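Local coordinates for protein dTDP-4-dehydrorhamnose 3-epimerase (Streptomyces niveus, PDB 2C0Z) that acts as a dTDP-6-deoxy-D-xylo-4-hexulose 3-epimerase, working with NovU to build the methylated keto-sugar precursor used in novobiocin biosynthesis, at residues 78-83 with 122-127; 96-101 with 193-198; 88-93 with 137-142; 65-70 with 164-169. One frame throughout, in Å; residues are numbered along the deposited sequence.

Contact 1: 78-83 with 122-127; sequences GQAKYV and LSEGIG
The flat groups that meet here are the peptide units of K81 and L122, which pair through their N-H and C=O groups as an antiparallel hydrogen-bonded pair. K81 N donates to L122 O in the carbonyl plane (3.0 Å), and A80 CA makes a second, weaker CA-H...O approach of 3.2 Å to L122 O. L122 N returns the bond to K81 O at 2.9 Å with an N-H...O angle of 170°. L122 CD2 lies above the plane of the K81 carbonyl, 3.6 Å from K81 O; CG stands in the crowded position between backbone N and carbonyl carbon (chi1 51°), and the leucine also packs against K81 CB. Beyond this pair the chains stay close, but direct N-H...O bonds stop and two waters bridge the backbones. Water 1 accepts from Q79 N and, at 2.9 Å, from G125 N, while water 2 lies between Q79 O and S123 O. E124 CA adds a CA-H...O contact to Q79 O, and the E124 chain, bent at chi2, lays CG against G78 CA at 3.9 Å. S123 to I126 form a type II turn leading into strand 126-132, and S123 OG is held by G19 O. K81, which probably binds substrate, has its NZ modelled doubtfully close to Q79 OE1 and also bonded to S143 OG on strand 136-143. E124 N is buried without a partner. Backbone bonds and waters thus supply the polar links, and L122 and E124 add apolar contact.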
# COMPACT_ATOMS: atom_id res chain seq x y z
N GLY A 78 1.28 1.82 -21.70
CA GLY A 78 0.24 1.38 -20.82
C GLY A 78 0.67 1.40 -19.37
O GLY A 78 1.85 1.51 -19.04
N GLN A 79 -0.30 1.26 -18.51
CA GLN A 79 -0.08 1.17 -17.08
C GLN A 79 -1.22 0.35 -16.49
O GLN A 79 -2.36 0.55 -16.87
CB GLN A 79 -0.12 2.56 -16.44
CG GLN A 79 0.12 2.56 -14.93
CD GLN A 79 -0.22 3.88 -14.31
OE1 GLN A 79 -1.39 4.18 -14.06
NE2 GLN A 79 0.80 4.70 -14.05
N ALA A 80 -0.88 -0.55 -15.59
CA ALA A 80 -1.88 -1.27 -14.81
C ALA A 80 -1.84 -0.75 -13.38
O ALA A 80 -0.81 -0.31 -12.92
CB ALA A 80 -1.57 -2.72 -14.81
N LYS A 81 -2.97 -0.83 -12.70
CA LYS A 81 -3.10 -0.27 -11.35
C LYS A 81 -3.83 -1.26 -10.46
O LYS A 81 -4.76 -1.94 -10.89
CB LYS A 81 -3.92 1.03 -11.36
CG LYS A 81 -3.24 2.24 -11.88
CD LYS A 81 -4.16 3.48 -11.66
CE LYS A 81 -3.37 4.65 -11.14
NZ LYS A 81 -2.05 4.76 -11.83
N TYR A 82 -3.44 -1.27 -9.19
CA TYR A 82 -4.03 -2.13 -8.17
C TYR A 82 -4.37 -1.21 -7.02
O TYR A 82 -3.49 -0.67 -6.36
CB TYR A 82 -2.98 -3.19 -7.81
CG TYR A 82 -3.45 -4.40 -7.03
CD1 TYR A 82 -3.58 -4.34 -5.66
CD2 TYR A 82 -3.74 -5.60 -7.66
CE1 TYR A 82 -3.98 -5.45 -4.92
CE2 TYR A 82 -4.13 -6.71 -6.95
CZ TYR A 82 -4.24 -6.63 -5.56
OH TYR A 82 -4.59 -7.76 -4.87
N VAL A 83 -5.67 -1.02 -6.81
CA VAL A 83 -6.20 0.03 -5.95
C VAL A 83 -7.00 -0.50 -4.79
O VAL A 83 -7.82 -1.40 -4.95
CB VAL A 83 -6.95 1.12 -6.75
CG1 VAL A 83 -8.20 0.59 -7.39
CG2 VAL A 83 -7.25 2.33 -5.87
N LEU A 122 -6.83 -3.14 -12.47
CA LEU A 122 -7.20 -2.74 -13.82
C LEU A 122 -6.01 -2.74 -14.74
O LEU A 122 -4.94 -2.25 -14.41
CB LEU A 122 -7.90 -1.39 -13.85
CG LEU A 122 -7.26 -0.22 -13.16
CD1 LEU A 122 -7.59 1.07 -13.87
CD2 LEU A 122 -7.74 -0.14 -11.71
N SER A 123 -6.20 -3.37 -15.89
CA SER A 123 -5.17 -3.54 -16.88
C SER A 123 -4.97 -2.28 -17.74
O SER A 123 -5.66 -1.27 -17.59
CB SER A 123 -5.57 -4.69 -17.84
OG SER A 123 -5.69 -5.93 -17.18
N GLU A 124 -4.04 -2.36 -18.67
CA GLU A 124 -3.73 -1.26 -19.55
C GLU A 124 -4.93 -0.85 -20.40
O GLU A 124 -5.76 -1.68 -20.81
CB GLU A 124 -2.55 -1.63 -20.46
CG GLU A 124 -1.27 -2.02 -19.76
CD GLU A 124 -1.18 -3.44 -19.16
OE1 GLU A 124 -2.15 -4.28 -19.18
OE2 GLU A 124 -0.09 -3.73 -18.61
N GLY A 125 -5.06 0.44 -20.61
CA GLY A 125 -6.12 1.00 -21.43
C GLY A 125 -7.43 1.26 -20.69
O GLY A 125 -8.39 1.76 -21.29
N ILE A 126 -7.49 0.88 -19.41
CA ILE A 126 -8.66 1.06 -18.56
C ILE A 126 -8.54 2.36 -17.83
O ILE A 126 -7.47 2.70 -17.30
CB ILE A 126 -8.83 -0.12 -17.57
CG1 ILE A 126 -8.92 -1.45 -18.33
CG2 ILE A 126 -10.04 0.08 -16.69
CD1 ILE A 126 -10.06 -1.51 -19.28
N GLY A 127 -9.61 3.14 -17.84
CA GLY A 127 -9.65 4.38 -17.11
C GLY A 127 -10.15 4.20 -15.68
O GLY A 127 -10.86 3.25 -15.37
O HOH W 1 -2.97 2.23 -19.58
O HOH W 2 -4.75 0.72 -15.56

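Contact 2: 96-101 with 193-198; sequences DLRVGS and PTYATC
Two carbonyl oxygens, L97 O and P193 O, confront each other at 3.3 Å with no proton between them. P193 O also accepts from V99 N at 2.9 Å and is approached by R98 CA. Two residues after P193, Y195 N donates to V99 O at 2.8 Å in a nearly straight bond (173°), so V99 is bonded through both its N and its O; water 3 links V99 O to A196 N. These bonds tie a type II turn, R98 to S101, to the first turn of helix 195-198, where T194 is the N-cap and its OG1 weakly accepts from T197 N. Y195, its CG anti to the backbone N (chi1 178°), lies against the turn: S101 CA sits over one face of the ring, 3.9 Å from its centroid, in a CH-pi contact. The ring stands almost at right angles to the R98 guanidinium, 81° between planes, with CD1 over a guanidinium face. R98 is fixed side-on by D96, NE to OD1 at 2.8 Å and NH2 to OD2 at 2.9 Å, both from above the carboxylate plane; R98 N and S101 OG reach OD1 and OD2 from the opposite face, the former closing an Asx turn. Four donors of this segment, with T103 OG1 beside them, hold the carboxylate. R98 CG and CD pack on C198 SG. E18 OE1 bonds Y195 OH, and backbone E18 O bonds R98 NH2. Helix 195-198, the last in the model, is thus docked on the loop between strands 89-96 and 107-113, with F72 of strand 67-73 touching L97 and P193, and I126 of strand 126-132 touching R98.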
# COMPACT_ATOMS: atom_id res chain seq x y z
N ASP A 96 -13.97 1.27 -19.50
CA ASP A 96 -13.27 0.69 -20.63
C ASP A 96 -13.10 1.70 -21.73
O ASP A 96 -14.06 2.01 -22.41
CB ASP A 96 -14.02 -0.53 -21.14
CG ASP A 96 -13.20 -1.40 -22.06
OD1 ASP A 96 -12.16 -0.93 -22.60
OD2 ASP A 96 -13.54 -2.58 -22.28
N LEU A 97 -11.86 2.18 -21.92
CA LEU A 97 -11.56 3.22 -22.91
C LEU A 97 -10.95 2.62 -24.19
O LEU A 97 -10.48 3.37 -25.05
CB LEU A 97 -10.61 4.25 -22.29
CG LEU A 97 -11.19 5.03 -21.11
CD1 LEU A 97 -10.09 5.91 -20.51
CD2 LEU A 97 -12.39 5.85 -21.53
N ARG A 98 -10.95 1.30 -24.30
CA ARG A 98 -10.25 0.60 -25.38
C ARG A 98 -11.16 0.50 -26.60
O ARG A 98 -12.10 -0.30 -26.64
CB ARG A 98 -9.82 -0.77 -24.94
CG ARG A 98 -8.93 -0.74 -23.69
CD ARG A 98 -8.68 -2.08 -23.11
NE ARG A 98 -9.93 -2.68 -22.63
CZ ARG A 98 -10.04 -3.85 -21.99
NH1 ARG A 98 -8.97 -4.60 -21.72
NH2 ARG A 98 -11.22 -4.27 -21.61
N VAL A 99 -10.89 1.30 -27.60
CA VAL A 99 -11.68 1.31 -28.81
C VAL A 99 -11.65 -0.07 -29.46
O VAL A 99 -10.59 -0.66 -29.70
CB VAL A 99 -11.21 2.40 -29.78
CG1 VAL A 99 -11.98 2.35 -31.07
CG2 VAL A 99 -11.33 3.76 -29.14
N GLY A 100 -12.84 -0.59 -29.74
CA GLY A 100 -12.97 -1.92 -30.29
C GLY A 100 -13.33 -2.98 -29.29
O GLY A 100 -13.75 -4.10 -29.67
N SER A 101 -13.19 -2.67 -28.00
CA SER A 101 -13.52 -3.62 -26.97
C SER A 101 -15.04 -3.83 -26.94
O SER A 101 -15.80 -2.87 -27.09
CB SER A 101 -13.12 -3.08 -25.60
OG SER A 101 -13.67 -3.90 -24.59
N PRO A 193 -6.87 4.55 -26.23
CA PRO A 193 -6.23 3.27 -26.48
C PRO A 193 -7.08 2.41 -27.43
O PRO A 193 -8.28 2.56 -27.43
CB PRO A 193 -6.21 2.63 -25.08
CG PRO A 193 -6.43 3.72 -24.13
CD PRO A 193 -7.28 4.70 -24.82
N THR A 194 -6.45 1.51 -28.18
CA THR A 194 -7.18 0.55 -28.99
C THR A 194 -7.15 -0.83 -28.32
O THR A 194 -6.15 -1.24 -27.75
CB THR A 194 -6.69 0.49 -30.45
OG1 THR A 194 -5.50 -0.29 -30.54
CG2 THR A 194 -6.32 1.88 -30.94
N TYR A 195 -8.27 -1.52 -28.36
CA TYR A 195 -8.38 -2.83 -27.75
C TYR A 195 -7.35 -3.82 -28.30
O TYR A 195 -6.71 -4.53 -27.53
CB TYR A 195 -9.81 -3.32 -27.94
CG TYR A 195 -10.13 -4.69 -27.42
CD1 TYR A 195 -10.04 -4.99 -26.05
CD2 TYR A 195 -10.57 -5.68 -28.28
CE1 TYR A 195 -10.35 -6.24 -25.58
CE2 TYR A 195 -10.88 -6.92 -27.81
CZ TYR A 195 -10.77 -7.21 -26.48
OH TYR A 195 -11.09 -8.47 -26.06
N ALA A 196 -7.14 -3.82 -29.62
CA ALA A 196 -6.15 -4.74 -30.21
C ALA A 196 -4.76 -4.55 -29.61
O ALA A 196 -4.05 -5.52 -29.33
CB ALA A 196 -6.10 -4.55 -31.72
N THR A 197 -4.38 -3.28 -29.42
CA THR A 197 -3.08 -2.91 -28.87
C THR A 197 -2.98 -3.34 -27.42
O THR A 197 -1.96 -3.85 -26.98
CB THR A 197 -2.88 -1.38 -29.00
OG1 THR A 197 -2.87 -1.00 -30.37
CG2 THR A 197 -1.52 -0.93 -28.50
N CYS A 198 -4.06 -3.17 -26.66
CA CYS A 198 -4.01 -3.55 -25.25
C CYS A 198 -3.91 -5.06 -25.11
O CYS A 198 -3.20 -5.54 -24.23
CB CYS A 198 -5.23 -3.03 -24.49
SG CYS A 198 -5.33 -1.24 -24.49
O HOH W 3 -9.23 -2.64 -31.57

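Contact 3: 88-93 with 137-142; sequences GAVFDV and ATLCYL
V90 spreads its two methyls over A137 and L139. CG1 presses on the methyl of A137, V90 CG1 to A137 CB being 3.5 Å, while CG2 meets a branch of the leucine tip to tip, with V90 CG2 3.8 Å from L139 CD2. The valine's first torsion (chi1 -51°), with CG1 anti to the carbonyl carbon, places CG1 toward A137 and CG2 toward L139. L139 answers from its own side with CG also anti to its carbonyl carbon, which brings CD2 up between the two valine methyls, at 3.9 Å from V90 CG1 as well. The A137 methyl has a second neighbour in the backbone, lying 3.6 Å from A89 O. Just before strand 89-96 the CA atoms come nearest, G88 CA to A137 CA being 4.5 Å, at a glycine with no side chain to hold the backbones apart. From there the strands diverge: their axes pass 6.7 Å apart at the closest and run 58° from parallel, so D92 and Y141, further along, do not meet. The side-chain contact is aliphatic, without polar bonds between the strands, and F130 of strand 126-132 touches both V90 and L139. Beyond it, D92 OD1 is bonded to H128, Y141 OH to S60, and C140 and L142 pack on W38 and L54 of the second subunit. Two strands from opposing antiparallel sheets, crossing face to face through aliphatic side chains, are the inside of a cupin beta-barrel; in this family the barrel holds the sugar site, to which Y141 probably contributes as proton donor.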
# COMPACT_ATOMS: atom_id res chain seq x y z
N GLY A 88 -11.76 5.03 5.26
CA GLY A 88 -12.97 5.61 4.73
C GLY A 88 -13.62 4.72 3.69
O GLY A 88 -13.56 3.49 3.76
N ALA A 89 -14.30 5.36 2.75
CA ALA A 89 -15.03 4.65 1.72
C ALA A 89 -15.08 5.47 0.44
O ALA A 89 -15.25 6.68 0.47
CB ALA A 89 -16.48 4.33 2.18
N VAL A 90 -14.94 4.78 -0.68
CA VAL A 90 -15.05 5.43 -2.00
C VAL A 90 -15.93 4.59 -2.91
O VAL A 90 -16.05 3.37 -2.74
CB VAL A 90 -13.73 5.72 -2.74
CG1 VAL A 90 -12.73 6.46 -1.84
CG2 VAL A 90 -13.13 4.47 -3.38
N PHE A 91 -16.58 5.28 -3.84
CA PHE A 91 -17.19 4.63 -4.97
C PHE A 91 -16.14 4.65 -6.07
O PHE A 91 -15.83 5.71 -6.63
CB PHE A 91 -18.45 5.39 -5.36
CG PHE A 91 -19.24 4.76 -6.49
CD1 PHE A 91 -19.89 3.55 -6.29
CD2 PHE A 91 -19.32 5.38 -7.74
CE1 PHE A 91 -20.66 2.97 -7.32
CE2 PHE A 91 -20.12 4.83 -8.76
CZ PHE A 91 -20.76 3.61 -8.55
N ASP A 92 -15.58 3.49 -6.38
CA ASP A 92 -14.49 3.36 -7.34
C ASP A 92 -15.03 2.94 -8.69
O ASP A 92 -15.83 2.01 -8.79
CB ASP A 92 -13.51 2.31 -6.83
CG ASP A 92 -12.26 2.29 -7.64
OD1 ASP A 92 -11.40 3.16 -7.35
OD2 ASP A 92 -12.10 1.50 -8.61
N VAL A 93 -14.58 3.60 -9.74
CA VAL A 93 -15.11 3.36 -11.10
C VAL A 93 -14.02 3.04 -12.07
O VAL A 93 -12.99 3.75 -12.17
CB VAL A 93 -15.93 4.58 -11.57
CG1 VAL A 93 -16.41 4.44 -13.01
CG2 VAL A 93 -17.10 4.78 -10.66
N ALA A 137 -11.44 10.18 2.54
CA ALA A 137 -11.13 8.79 2.15
C ALA A 137 -9.71 8.70 1.61
O ALA A 137 -9.26 9.58 0.90
CB ALA A 137 -12.09 8.31 1.09
N THR A 138 -9.01 7.61 1.94
CA THR A 138 -7.63 7.42 1.53
C THR A 138 -7.50 6.17 0.65
O THR A 138 -7.85 5.07 1.08
CB THR A 138 -6.76 7.22 2.79
OG1 THR A 138 -6.92 8.34 3.68
CG2 THR A 138 -5.27 7.16 2.42
N LEU A 139 -7.04 6.36 -0.58
CA LEU A 139 -6.78 5.29 -1.52
C LEU A 139 -5.29 5.03 -1.57
O LEU A 139 -4.48 5.96 -1.47
CB LEU A 139 -7.27 5.64 -2.92
CG LEU A 139 -8.77 5.76 -3.04
CD1 LEU A 139 -9.08 6.00 -4.50
CD2 LEU A 139 -9.43 4.51 -2.53
N CYS A 140 -4.92 3.75 -1.69
CA CYS A 140 -3.56 3.33 -1.92
C CYS A 140 -3.51 2.62 -3.26
O CYS A 140 -4.39 1.78 -3.56
CB CYS A 140 -3.11 2.40 -0.80
SG CYS A 140 -1.40 1.88 -0.92
N TYR A 141 -2.53 2.95 -4.09
CA TYR A 141 -2.45 2.45 -5.46
C TYR A 141 -1.07 1.86 -5.65
O TYR A 141 -0.08 2.49 -5.27
CB TYR A 141 -2.56 3.60 -6.52
CG TYR A 141 -3.62 4.66 -6.38
CD1 TYR A 141 -3.55 5.60 -5.38
CD2 TYR A 141 -4.65 4.75 -7.31
CE1 TYR A 141 -4.49 6.62 -5.27
CE2 TYR A 141 -5.60 5.77 -7.22
CZ TYR A 141 -5.51 6.69 -6.19
OH TYR A 141 -6.45 7.71 -6.06
N LEU A 142 -1.00 0.68 -6.25
CA LEU A 142 0.24 0.13 -6.77
C LEU A 142 0.15 0.14 -8.29
O LEU A 142 -0.86 -0.32 -8.86
CB LEU A 142 0.45 -1.28 -6.26
CG LEU A 142 0.22 -1.51 -4.76
CD1 LEU A 142 0.44 -2.98 -4.41
CD2 LEU A 142 1.13 -0.64 -3.93

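Contact 4: 65-70 with 164-169; sequences GVVRGI and IDWPTG
I164 starts the loop by reaching tip to tip toward I70, the two CD1 methyls 4.0 Å apart. Its other branch turns back along the loop: CG2 sits over the centre of the W166 ring, 3.5 Å above its plane. An inverse gamma turn, closed by a weak bond from W166 N to I164 O, kinks the chain at D165, and the indole lies between that methyl and strand 67-73. W166 makes the central contact. V67 CG1 covers the opposite face, 3.6 Å from the centroid of the six-membered ring and only 16° off its normal, a CH-pi contact in which CE2 comes nearest. V67 CG1 is anti to the backbone N (chi1 167°), which is how it points at the ring, while CG2 rests on the five-membered part. I70 CD1 meets the indole at its edge, 4.0 Å from W166 CZ2, and NE1 is bonded to P157 O. The indole is therefore held on both faces and at one edge, and it lies against the face of the five-stranded sheet of the cupin fold that bears V93, with C131 also touching it. On the strand's other side R68, a probable substrate-binding residue, points away from the loop, and a cis peptide joins G69 to I70. P167 centres a second inverse gamma turn and packs on F91. T168 then faces G65, its CG2 3.9 Å from G65 O and 4.2 Å from V67 CG2, while its OG1 takes a bond from T170 N.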
# COMPACT_ATOMS: atom_id res chain seq x y z
N GLY A 65 -17.32 13.94 -1.62
CA GLY A 65 -17.91 14.57 -2.77
C GLY A 65 -16.93 14.85 -3.87
O GLY A 65 -17.36 15.15 -4.97
N VAL A 66 -15.64 14.79 -3.57
CA VAL A 66 -14.61 14.95 -4.61
C VAL A 66 -14.81 13.82 -5.63
O VAL A 66 -14.93 12.69 -5.22
CB VAL A 66 -13.20 14.78 -3.99
CG1 VAL A 66 -12.17 14.29 -5.06
CG2 VAL A 66 -12.75 16.09 -3.30
N VAL A 67 -14.95 14.14 -6.92
CA VAL A 67 -14.95 13.13 -7.98
C VAL A 67 -13.65 13.38 -8.74
O VAL A 67 -13.41 14.50 -9.21
CB VAL A 67 -16.18 13.25 -8.92
CG1 VAL A 67 -16.02 12.43 -10.20
CG2 VAL A 67 -17.45 12.81 -8.24
N ARG A 68 -12.81 12.36 -8.86
CA ARG A 68 -11.55 12.45 -9.57
C ARG A 68 -11.56 11.42 -10.68
O ARG A 68 -12.05 10.30 -10.51
CB ARG A 68 -10.37 12.12 -8.66
CG ARG A 68 -10.26 13.01 -7.47
CD ARG A 68 -8.95 12.82 -6.75
N GLY A 69 -11.05 11.81 -11.82
CA GLY A 69 -10.99 10.91 -12.94
C GLY A 69 -11.58 11.57 -14.17
O GLY A 69 -11.85 12.78 -14.12
N ILE A 70 -11.80 10.84 -15.26
CA ILE A 70 -11.42 9.43 -15.49
C ILE A 70 -10.04 9.44 -16.13
O ILE A 70 -9.86 9.97 -17.23
CB ILE A 70 -12.44 8.75 -16.44
CG1 ILE A 70 -13.86 8.79 -15.87
CG2 ILE A 70 -11.97 7.33 -16.79
CD1 ILE A 70 -14.03 8.18 -14.49
N ILE A 164 -22.00 8.34 -15.49
CA ILE A 164 -21.68 7.64 -14.27
C ILE A 164 -22.55 8.15 -13.11
O ILE A 164 -22.72 9.35 -12.94
CB ILE A 164 -20.20 7.79 -13.96
CG1 ILE A 164 -19.37 7.10 -15.06
CG2 ILE A 164 -19.90 7.20 -12.57
CD1 ILE A 164 -17.89 7.53 -15.16
N ASP A 165 -23.07 7.22 -12.32
CA ASP A 165 -23.94 7.54 -11.19
C ASP A 165 -23.11 7.83 -9.93
O ASP A 165 -23.11 7.05 -8.98
CB ASP A 165 -24.90 6.36 -10.92
CG ASP A 165 -25.77 5.98 -12.15
OD1 ASP A 165 -26.51 6.86 -12.68
OD2 ASP A 165 -25.77 4.81 -12.65
N TRP A 166 -22.39 8.95 -9.94
CA TRP A 166 -21.58 9.37 -8.78
C TRP A 166 -22.49 9.61 -7.59
O TRP A 166 -23.49 10.33 -7.74
CB TRP A 166 -20.84 10.66 -9.11
CG TRP A 166 -19.88 10.55 -10.25
CD1 TRP A 166 -19.97 11.18 -11.45
CD2 TRP A 166 -18.65 9.77 -10.30
NE1 TRP A 166 -18.91 10.83 -12.26
CE2 TRP A 166 -18.08 9.99 -11.58
CE3 TRP A 166 -17.99 8.92 -9.41
CZ2 TRP A 166 -16.87 9.38 -11.99
CZ3 TRP A 166 -16.78 8.33 -9.82
CH2 TRP A 166 -16.26 8.54 -11.10
N PRO A 167 -22.16 9.05 -6.44
CA PRO A 167 -23.01 9.19 -5.24
C PRO A 167 -22.77 10.52 -4.53
O PRO A 167 -22.33 10.55 -3.37
CB PRO A 167 -22.57 8.01 -4.38
CG PRO A 167 -21.13 7.85 -4.68
CD PRO A 167 -21.01 8.16 -6.18
N THR A 168 -22.98 11.61 -5.26
CA THR A 168 -22.99 12.95 -4.71
C THR A 168 -23.80 13.82 -5.64
O THR A 168 -23.83 13.59 -6.86
CB THR A 168 -21.56 13.52 -4.53
OG1 THR A 168 -21.62 14.89 -4.10
CG2 THR A 168 -20.79 13.57 -5.84
N GLY A 169 -24.49 14.79 -5.06
CA GLY A 169 -25.27 15.75 -5.82
C GLY A 169 -24.39 16.85 -6.36
O GLY A 169 -24.66 17.40 -7.42

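In the fold
Contacts 1, 3 and 4 involve strands of the cupin barrel, while contact 2 attaches helix 195-198, the last in the model. Along the chain contact 4 encloses contacts 1 and 3, whose segments alternate with each other, and contact 2 crosses all three. Contacts 1 and 3, about 15 Å apart between centres, span both sheets; contact 4, its centre about 12 Å from that of contact 3, packs on the five-stranded one, where V93 meets W166. The centre of contact 2 is about 12 Å from that of contact 1, joined by packing of R98 on G125 and I126, but about 25 Å from that of contact 3. Only contacts 1, 3 and 4 hold residues of the probable sugar site: K81, Y141 and R68.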